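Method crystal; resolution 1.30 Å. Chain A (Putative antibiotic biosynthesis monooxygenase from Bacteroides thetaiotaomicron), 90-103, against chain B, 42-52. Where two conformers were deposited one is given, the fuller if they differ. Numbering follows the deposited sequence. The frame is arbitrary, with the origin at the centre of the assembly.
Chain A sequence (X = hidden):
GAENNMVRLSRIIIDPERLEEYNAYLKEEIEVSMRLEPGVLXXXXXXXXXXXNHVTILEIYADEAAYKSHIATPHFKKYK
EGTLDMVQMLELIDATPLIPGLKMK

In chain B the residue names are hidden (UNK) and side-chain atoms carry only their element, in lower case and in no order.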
ATOM      1  N   LEU A  90       8.780   2.219  14.075  1.00 12.10           N
ATOM      2  CA  LEU A  90       8.996   1.643  12.746  1.00 12.04           C
ATOM      3  C   LEU A  90       8.510   0.198  12.803  1.00 11.90           C
ATOM      4  O   LEU A  90       9.008  -0.569  13.617  1.00 12.88           O
ATOM      5  CB  LEU A  90      10.425   1.679  12.311  1.00 12.63           C
ATOM      6  CG  LEU A  90      10.782   1.031  10.974  1.00 13.82           C
ATOM      7  CD1 LEU A  90      10.063   1.744   9.810  1.00 15.24           C
ATOM      8  CD2 LEU A  90      12.286   1.004  10.811  1.00 16.78           C
ATOM      9  N   GLU A  91       7.501  -0.141  11.994  1.00 11.81           N
ATOM     10  CA  GLU A  91       7.022  -1.517  11.884  0.70 11.89           C
ATOM     11  C   GLU A  91       7.333  -1.986  10.471  1.00 11.66           C
ATOM     12  O   GLU A  91       7.024  -1.304   9.497  1.00 11.98           O
ATOM     13  CB  GLU A  91       5.528  -1.649  12.235  0.70 12.72           C
ATOM     14  CG  GLU A  91       5.047  -3.112  12.341  0.70 14.94           C
ATOM     15  CD  GLU A  91       3.570  -3.269  12.682  0.70 17.83           C
ATOM     16  OE1 GLU A  91       2.819  -2.265  12.677  0.70 19.78           O
ATOM     17  OE2 GLU A  91       3.166  -4.434  12.947  0.70 20.96           O
ATOM     18  N   LEU A  92       7.983  -3.136  10.368  1.00 11.48           N
ATOM     19  CA  LEU A  92       8.403  -3.703   9.092  1.00 12.14           C
ATOM     20  C   LEU A  92       7.593  -4.974   8.900  1.00 12.36           C
ATOM     21  O   LEU A  92       7.843  -5.995   9.573  1.00 14.39           O
ATOM     22  CB  LEU A  92       9.887  -3.991   9.127  1.00 13.17           C
ATOM     23  CG  LEU A  92      10.798  -2.791   9.314  1.00 14.81           C
ATOM     24  CD1 LEU A  92      12.262  -3.228   9.489  1.00 19.56           C
ATOM     25  CD2 LEU A  92      10.639  -1.780   8.151  1.00 15.70           C
ATOM     26  N   ILE A  93       6.616  -4.911   8.000  1.00 11.78           N
ATOM     27  CA  ILE A  93       5.649  -5.979   7.800  1.00 12.53           C
ATOM     28  C   ILE A  93       5.851  -6.688   6.460  1.00 12.23           C
ATOM     29  O   ILE A  93       5.411  -6.216   5.421  1.00 12.50           O
ATOM     30  CB  ILE A  93       4.218  -5.408   7.845  1.00 13.25           C
ATOM     31  CG1 ILE A  93       3.987  -4.599   9.145  1.00 14.59           C
ATOM     32  CG2 ILE A  93       3.163  -6.506   7.713  1.00 14.85           C
ATOM     33  CD1 ILE A  93       2.659  -3.798   9.175  1.00 18.36           C
ATOM     34  N   ASP A  94       6.509  -7.837   6.493  1.00 11.64           N
ATOM     35  CA  ASP A  94       6.670  -8.642   5.289  1.00 11.44           C
ATOM     36  C   ASP A  94       5.259  -9.122   4.888  1.00 10.25           C
ATOM     37  O   ASP A  94       4.474  -9.521   5.754  1.00 11.65           O
ATOM     38  CB  ASP A  94       7.617  -9.788   5.550  1.00 12.86           C
ATOM     39  CG  ASP A  94       9.049  -9.305   5.836  1.00 16.29           C
ATOM     40  OD1 ASP A  94       9.499  -8.323   5.212  1.00 19.02           O
ATOM     41  OD2 ASP A  94       9.738  -9.952   6.659  1.00 22.91           O
ATOM     42  N   ALA A  95       4.945  -9.089   3.586  1.00  9.88           N
ATOM     43  CA  ALA A  95       3.586  -9.377   3.137  1.00 10.34           C
ATOM     44  C   ALA A  95       3.545 -10.128   1.829  1.00 10.16           C
ATOM     45  O   ALA A  95       4.506 -10.097   1.042  1.00 11.80           O
ATOM     46  CB  ALA A  95       2.822  -8.032   3.018  1.00 12.16           C
ATOM     47  N   THR A  96       2.430 -10.810   1.604  1.00  9.65           N
ATOM     48  CA  THR A  96       2.209 -11.563   0.380  1.00  9.92           C
ATOM     49  C   THR A  96       1.133 -10.898  -0.430  1.00  9.31           C
ATOM     50  O   THR A  96       0.022 -10.753   0.058  1.00  9.83           O
ATOM     51  CB  THR A  96       1.748 -12.989   0.679  1.00 10.72           C
ATOM     52  OG1 THR A  96       2.674 -13.649   1.525  1.00 14.36           O
ATOM     53  CG2 THR A  96       1.553 -13.801  -0.640  1.00 12.26           C
ATOM     54  N   PRO A  97       1.433 -10.462  -1.653  1.00  9.75           N
ATOM     55  CA  PRO A  97       0.387  -9.855  -2.472  1.00  9.47           C
ATOM     56  C   PRO A  97      -0.646 -10.891  -2.923  1.00  9.46           C
ATOM     57  O   PRO A  97      -0.275 -12.008  -3.343  1.00 10.72           O
ATOM     58  CB  PRO A  97       1.158  -9.296  -3.666  1.00 10.66           C
ATOM     59  CG  PRO A  97       2.316 -10.195  -3.800  1.00 11.46           C
ATOM     60  CD  PRO A  97       2.703 -10.577  -2.396  1.00 10.51           C
ATOM     61  N   LEU A  98      -1.921 -10.540  -2.860  1.00  9.64           N
ATOM     62  CA  LEU A  98      -2.986 -11.476  -3.276  1.00 10.26           C
ATOM     63  C   LEU A  98      -2.916 -11.762  -4.757  1.00 10.35           C
ATOM     64  O   LEU A  98      -3.252 -12.850  -5.203  1.00 11.39           O
ATOM     65  CB  LEU A  98      -4.343 -10.908  -2.925  1.00 11.40           C
ATOM     66  CG  LEU A  98      -5.569 -11.765  -3.131  1.00 13.09           C
ATOM     67  CD1 LEU A  98      -5.540 -13.010  -2.219  1.00 15.72           C
ATOM     68  CD2 LEU A  98      -6.819 -10.935  -2.876  1.00 16.39           C
ATOM     69  N   ILE A  99      -2.515 -10.749  -5.532  1.00 10.52           N
ATOM     70  CA  ILE A  99      -2.353 -10.861  -6.989  1.00 11.04           C
ATOM     71  C   ILE A  99      -0.919 -10.384  -7.335  1.00 10.92           C
ATOM     72  O   ILE A  99      -0.685  -9.200  -7.578  1.00 11.99           O
ATOM     73  CB  ILE A  99      -3.421 -10.068  -7.776  1.00 11.66           C
ATOM     74  CG1 ILE A  99      -4.830 -10.520  -7.365  1.00 12.27           C
ATOM     75  CG2 ILE A  99      -3.200 -10.249  -9.292  1.00 12.16           C
ATOM     76  CD1 ILE A  99      -5.987  -9.731  -7.983  1.00 14.58           C
ATOM     77  N   PRO A 100       0.059 -11.313  -7.304  1.00 11.51           N
ATOM     78  CA  PRO A 100       1.431 -10.934  -7.591  1.00 12.43           C
ATOM     79  C   PRO A 100       1.538 -10.283  -8.956  1.00 13.91           C
ATOM     80  O   PRO A 100       0.935 -10.767  -9.930  1.00 15.53           O
ATOM     81  CB  PRO A 100       2.182 -12.288  -7.579  1.00 13.00           C
ATOM     82  CG  PRO A 100       1.385 -13.136  -6.693  1.00 12.71           C
ATOM     83  CD  PRO A 100      -0.052 -12.748  -6.945  1.00 11.45           C
ATOM     84  N   GLY A 101       2.268  -9.174  -9.037  1.00 14.37           N
ATOM     85  CA  GLY A 101       2.411  -8.463 -10.323  1.00 15.45           C
ATOM     86  C   GLY A 101       1.259  -7.557 -10.770  1.00 15.35           C
ATOM     87  O   GLY A 101       1.307  -6.994 -11.889  1.00 16.94           O
ATOM     88  N   LEU A 102       0.211  -7.405  -9.951  1.00 14.79           N
ATOM     89  CA  LEU A 102      -0.867  -6.476 -10.271  1.00 14.12           C
ATOM     90  C   LEU A 102      -0.234  -5.056 -10.294  1.00 14.58           C
ATOM     91  O   LEU A 102       0.539  -4.695  -9.400  1.00 15.42           O
ATOM     92  CB  LEU A 102      -1.973  -6.542  -9.219  1.00 13.82           C
ATOM     93  CG  LEU A 102      -3.221  -5.698  -9.552  1.00 14.23           C
ATOM     94  CD1 LEU A 102      -3.993  -6.296 -10.736  1.00 15.58           C
ATOM     95  CD2 LEU A 102      -4.108  -5.526  -8.317  1.00 15.32           C
ATOM     96  N   LYS A 103      -0.569  -4.284 -11.346  1.00 14.52           N
ATOM     97  CA  LYS A 103      -0.045  -2.916 -11.507  0.60 15.20           C
ATOM     98  C   LYS A 103      -1.177  -1.894 -11.475  1.00 15.46           C
ATOM     99  O   LYS A 103      -2.331  -2.208 -11.732  1.00 14.94           O
ATOM    100  CB  LYS A 103       0.748  -2.784 -12.836  0.60 15.74           C
ATOM    101  CG  LYS A 103       1.907  -3.779 -13.019  0.60 16.83           C
ATOM    102  CD  LYS A 103       2.993  -3.681 -11.951  0.60 18.60           C
ATOM    103  CE  LYS A 103       4.098  -4.771 -12.178  0.60 18.83           C
ATOM    104  NZ  LYS A 103       5.156  -4.801 -11.091  0.60 19.27           N
TER
ATOM    105  N   UNK B  42      -6.239   1.003  -8.764  1.00  9.59           N
ATOM    106  CA  UNK B  42      -5.653  -0.216  -8.183  1.00  9.79           C
ATOM    107  C   UNK B  42      -6.395  -0.588  -6.916  1.00  9.24           C
ATOM    108  O   UNK B  42      -6.883   0.276  -6.188  1.00  9.37           O
ATOM    109  c   UNK B  42      -3.797   0.559  -6.509  1.00 11.60           C
ATOM    110  c   UNK B  42      -3.389  -1.458  -8.023  1.00 10.21           C
ATOM    111  c   UNK B  42      -4.093  -0.093  -7.888  1.00  9.96           C
ATOM    112  N   UNK B  43      -6.465  -1.890  -6.667  1.00  9.28           N
ATOM    113  CA  UNK B  43      -6.890  -2.476  -5.390  1.00  8.87           C
ATOM    114  C   UNK B  43      -5.759  -3.487  -5.140  1.00  8.96           C
ATOM    115  O   UNK B  43      -5.791  -4.619  -5.665  1.00  9.57           O
ATOM    116  c   UNK B  43      -9.665  -1.198  -4.646  1.00 11.51           C
ATOM    117  c   UNK B  43     -10.709  -2.981  -6.138  1.00 11.25           C
ATOM    118  c   UNK B  43      -9.416  -2.217  -5.787  1.00  9.10           C
ATOM    119  c   UNK B  43      -8.252  -3.151  -5.443  1.00  9.04           C
ATOM    120  N   UNK B  44      -4.720  -3.073  -4.421  1.00  9.01           N
ATOM    121  CA  UNK B  44      -3.527  -3.882  -4.195  1.00  8.89           C
ATOM    122  C   UNK B  44      -3.565  -4.440  -2.773  1.00  8.76           C
ATOM    123  O   UNK B  44      -3.216  -3.751  -1.804  1.00  9.34           O
ATOM    124  c   UNK B  44      -0.269  -4.274  -3.423  1.00  9.65           C
ATOM    125  c   UNK B  44      -1.007  -3.970  -4.549  1.00  9.35           C
ATOM    126  c   UNK B  44      -0.594  -4.530  -5.769  1.00 11.29           C
ATOM    127  c   UNK B  44      -2.239  -3.088  -4.464  1.00  9.12           C
ATOM    128  c   UNK B  44       0.856  -5.095  -3.499  1.00 10.47           C
ATOM    129  o   UNK B  44       2.367  -6.399  -4.718  1.00 14.23           O
ATOM    130  c   UNK B  44       1.247  -5.613  -4.696  1.00 11.46           C
ATOM    131  c   UNK B  44       0.540  -5.351  -5.840  1.00 11.31           C
ATOM    132  N   UNK B  45      -4.039  -5.690  -2.645  1.00  8.90           N
ATOM    133  CA  UNK B  45      -4.197  -6.348  -1.355  1.00  8.96           C
ATOM    134  C   UNK B  45      -2.983  -7.175  -1.005  1.00  8.98           C
ATOM    135  O   UNK B  45      -2.425  -7.847  -1.860  1.00  9.75           O
ATOM    136  c   UNK B  45      -5.473  -7.242  -1.367  1.00  9.08           C
ATOM    137  N   UNK B  46      -2.564  -7.095   0.266  1.00  8.38           N
ATOM    138  CA  UNK B  46      -1.483  -7.925   0.785  1.00  8.40           C
ATOM    139  C   UNK B  46      -1.903  -8.512   2.134  1.00  8.86           C
ATOM    140  O   UNK B  46      -2.704  -7.921   2.874  1.00  9.85           O
ATOM    141  c   UNK B  46       0.257  -6.423  -0.316  1.00 10.38           C
ATOM    142  c   UNK B  46      -0.280  -6.094   2.135  1.00 10.49           C
ATOM    143  c   UNK B  46      -0.162  -7.123   0.982  1.00  8.66           C
ATOM    144  N   UNK B  47      -1.395  -9.720   2.416  1.00  9.29           N
ATOM    145  CA  UNK B  47      -1.617 -10.395   3.697  1.00  9.61           C
ATOM    146  C   UNK B  47      -0.310 -10.387   4.473  1.00  9.89           C
ATOM    147  O   UNK B  47       0.745 -10.641   3.913  1.00 11.26           O
ATOM    148  c   UNK B  47      -2.099 -11.829   3.480  1.00 10.97           C
ATOM    149  N   UNK B  48      -0.367 -10.101   5.749  1.00 10.39           N
ATOM    150  CA  UNK B  48       0.839 -10.101   6.579  1.00 11.67           C
ATOM    151  C   UNK B  48       1.367 -11.541   6.679  1.00 12.33           C
ATOM    152  O   UNK B  48       0.608 -12.437   7.020  1.00 13.25           O
ATOM    153  o   UNK B  48      -0.810  -6.296   9.226  1.00 18.18           O
ATOM    154  c   UNK B  48       0.548  -9.488   7.973  1.00 12.36           C
ATOM    155  o   UNK B  48       0.462  -7.821  10.199  1.00 17.53           O
ATOM    156  c   UNK B  48      -0.115  -7.346   9.200  1.00 16.15           C
ATOM    157  c   UNK B  48       0.013  -8.040   7.889  1.00 14.10           C
ATOM    158  N   UNK B  49       2.657 -11.767   6.426  1.00 12.93           N
ATOM    159  CA  UNK B  49       3.191 -13.136   6.493  0.70 13.68           C
ATOM    160  C   UNK B  49       3.119 -13.718   7.910  1.00 13.79           C
ATOM    161  O   UNK B  49       2.889 -14.914   8.068  1.00 14.78           O
ATOM    162  c   UNK B  49       6.202 -12.870   2.424  0.70 19.14           C
ATOM    163  c   UNK B  49       4.682 -13.011   4.423  0.70 16.39           C
ATOM    164  c   UNK B  49       4.613 -13.210   5.943  0.70 14.37           C
ATOM    165  c   UNK B  49       6.081 -13.240   3.890  0.70 17.73           C
ATOM    166  n   UNK B  49       5.411 -13.768   1.545  0.70 19.83           N
ATOM    167  N   UNK B  50       3.285 -12.879   8.936  1.00 14.15           N
ATOM    168  CA  UNK B  50       3.197 -13.341  10.352  0.50 15.26           C
ATOM    169  C   UNK B  50       1.785 -13.576  10.821  1.00 15.26           C
ATOM    170  O   UNK B  50       1.554 -14.334  11.764  1.00 16.86           O
ATOM    171  c   UNK B  50       5.224 -12.209  11.170  0.50 17.30           C
ATOM    172  c   UNK B  50       5.903 -13.417  11.731  0.50 19.37           C
ATOM    173  c   UNK B  50       3.802 -12.308  11.274  0.50 15.69           C
ATOM    174  o   UNK B  50       7.016 -13.735  11.277  0.50 22.16           O
ATOM    175  o   UNK B  50       5.347 -14.063  12.650  0.50 21.09           O
ATOM    176  N   UNK B  51       0.831 -12.897  10.192  1.00 15.03           N
ATOM    177  CA  UNK B  51      -0.598 -12.975  10.582  0.50 15.36           C
ATOM    178  C   UNK B  51      -1.425 -12.873   9.308  1.00 14.26           C
ATOM    179  O   UNK B  51      -1.937 -11.803   8.967  1.00 14.15           O
ATOM    180  c   UNK B  51      -0.420  -8.133  13.504  0.50 24.54           C
ATOM    181  n   UNK B  51      -0.266  -9.359  12.996  0.50 22.65           N
ATOM    182  n   UNK B  51      -0.001  -7.065  12.832  0.50 25.76           N
ATOM    183  c   UNK B  51      -0.347 -11.872  12.880  0.50 18.40           C
ATOM    184  c   UNK B  51      -0.974 -11.839  11.531  0.50 16.33           C
ATOM    185  n   UNK B  51      -0.990  -7.979  14.695  0.50 25.08           N
ATOM    186  c   UNK B  51      -0.697 -10.590  13.675  0.50 20.82           C
ATOM    187  N   UNK B  52      -1.595 -14.011   8.594  1.00 13.27           N
ATOM    188  CA  UNK B  52      -2.243 -14.004   7.284  1.00 12.78           C
ATOM    189  C   UNK B  52      -3.695 -13.553   7.219  1.00 11.28           C
ATOM    190  O   UNK B  52      -4.181 -13.236   6.125  1.00 11.62           O
ATOM    191  c   UNK B  52      -1.953 -16.222   8.029  1.00 14.97           C
ATOM    192  c   UNK B  52      -1.163 -15.372   8.952  1.00 13.97           C
ATOM    193  c   UNK B  52      -2.032 -15.462   6.787  1.00 13.38           C
TER
HETATM  194  O   HOH W   1       3.891  -7.533  -6.827  1.00 15.97           O
HETATM  195  O   HOH W   2      -2.009  -7.835  -4.845  1.00 13.14           O
HETATM  196  O   HOH W   3       4.387 -10.096   8.575  1.00 15.87           O
HETATM  197  O   HOH W   4       7.514 -11.735   8.518  1.00 45.30           O

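Position 42 of chain B carries three side-chain carbons, one bearing the other two. A methyl lies 4.1 Å from CD2 of L102(A). A fork at CB means valine, V42(B), compact and suited to a buried strand.

Position 43 has four carbons, forked at the second, and is buried; its backbone O lies 3.3 Å from CD2 of L102(A). This is leucine, L43(B), an apolar filler.

At position 44 one carbon leads to a six-carbon ring bearing an oxygen. That oxygen sits 3.3 Å from CB of P97(A), and O of L102(A) lies near the ring plane, at its edge. The residue is tyrosine, Y44(B): its ring packs against P97(A) and L102(A), while OH, 2.8 Å from the oxygen of water 1, is linked through that water to N of G101(A).

Position 45 shows a single carbon, 4.1 Å from CB of L98(A): alanine, A45(B), small where the backbones run close. Its O accepts a hydrogen bond from N of L98(A) at 2.9 Å.

Position 46 again has one carbon carrying two, and its CB is 3.7 Å from CB of A95(A). Valine, V46(B), shares a sheet face with A95(A) and P97(A), and its branched side chain favours the extended backbone.

Position 47 has one carbon, on the same face as T96(A). Alanine, A47(B), a small neighbour, pairs with T96(A) through two hydrogen bonds, N to O and O to N, each 2.9 Å.

Position 48 has three carbons, the third carrying two oxygens; the second carbon lies 3.5 Å from CG2 of I93(A). It is glutamate, E48(B), its acid suited to a basic partner.

Position 49 is four carbons in a row ending in nitrogen, 2.7 Å from OG1 of T96(A): lysine, K49(B), whose flexible chain lets NZ donate that hydrogen bond. Its backbone N bonds O of D94(A) at 3.0 Å.

Position 50 has three carbons, the third with two oxygens, and its N joins O of D94(A) through water 3: glutamate, E50(B), charged and suitably exposed.

Position 51 has three carbons, a nitrogen, and a carbon with two more nitrogens, one 4.1 Å from OE2 of E91(A), beyond a salt bridge: arginine. NH2 of R51(B) forms a salt bridge with OE1 of E48(B), 2.8 Å.

Position 52 closes three carbons onto the backbone N: proline, P52(B), out of reach.

The contact is thus a short antiparallel pairing, extended by the hydrogen bonds of L98(A) and K49(B), with apolar packing around Y44(B) and L102(A) and a polar clasp from K49(B).

Chain B (42-52) VLYAVAEKERP
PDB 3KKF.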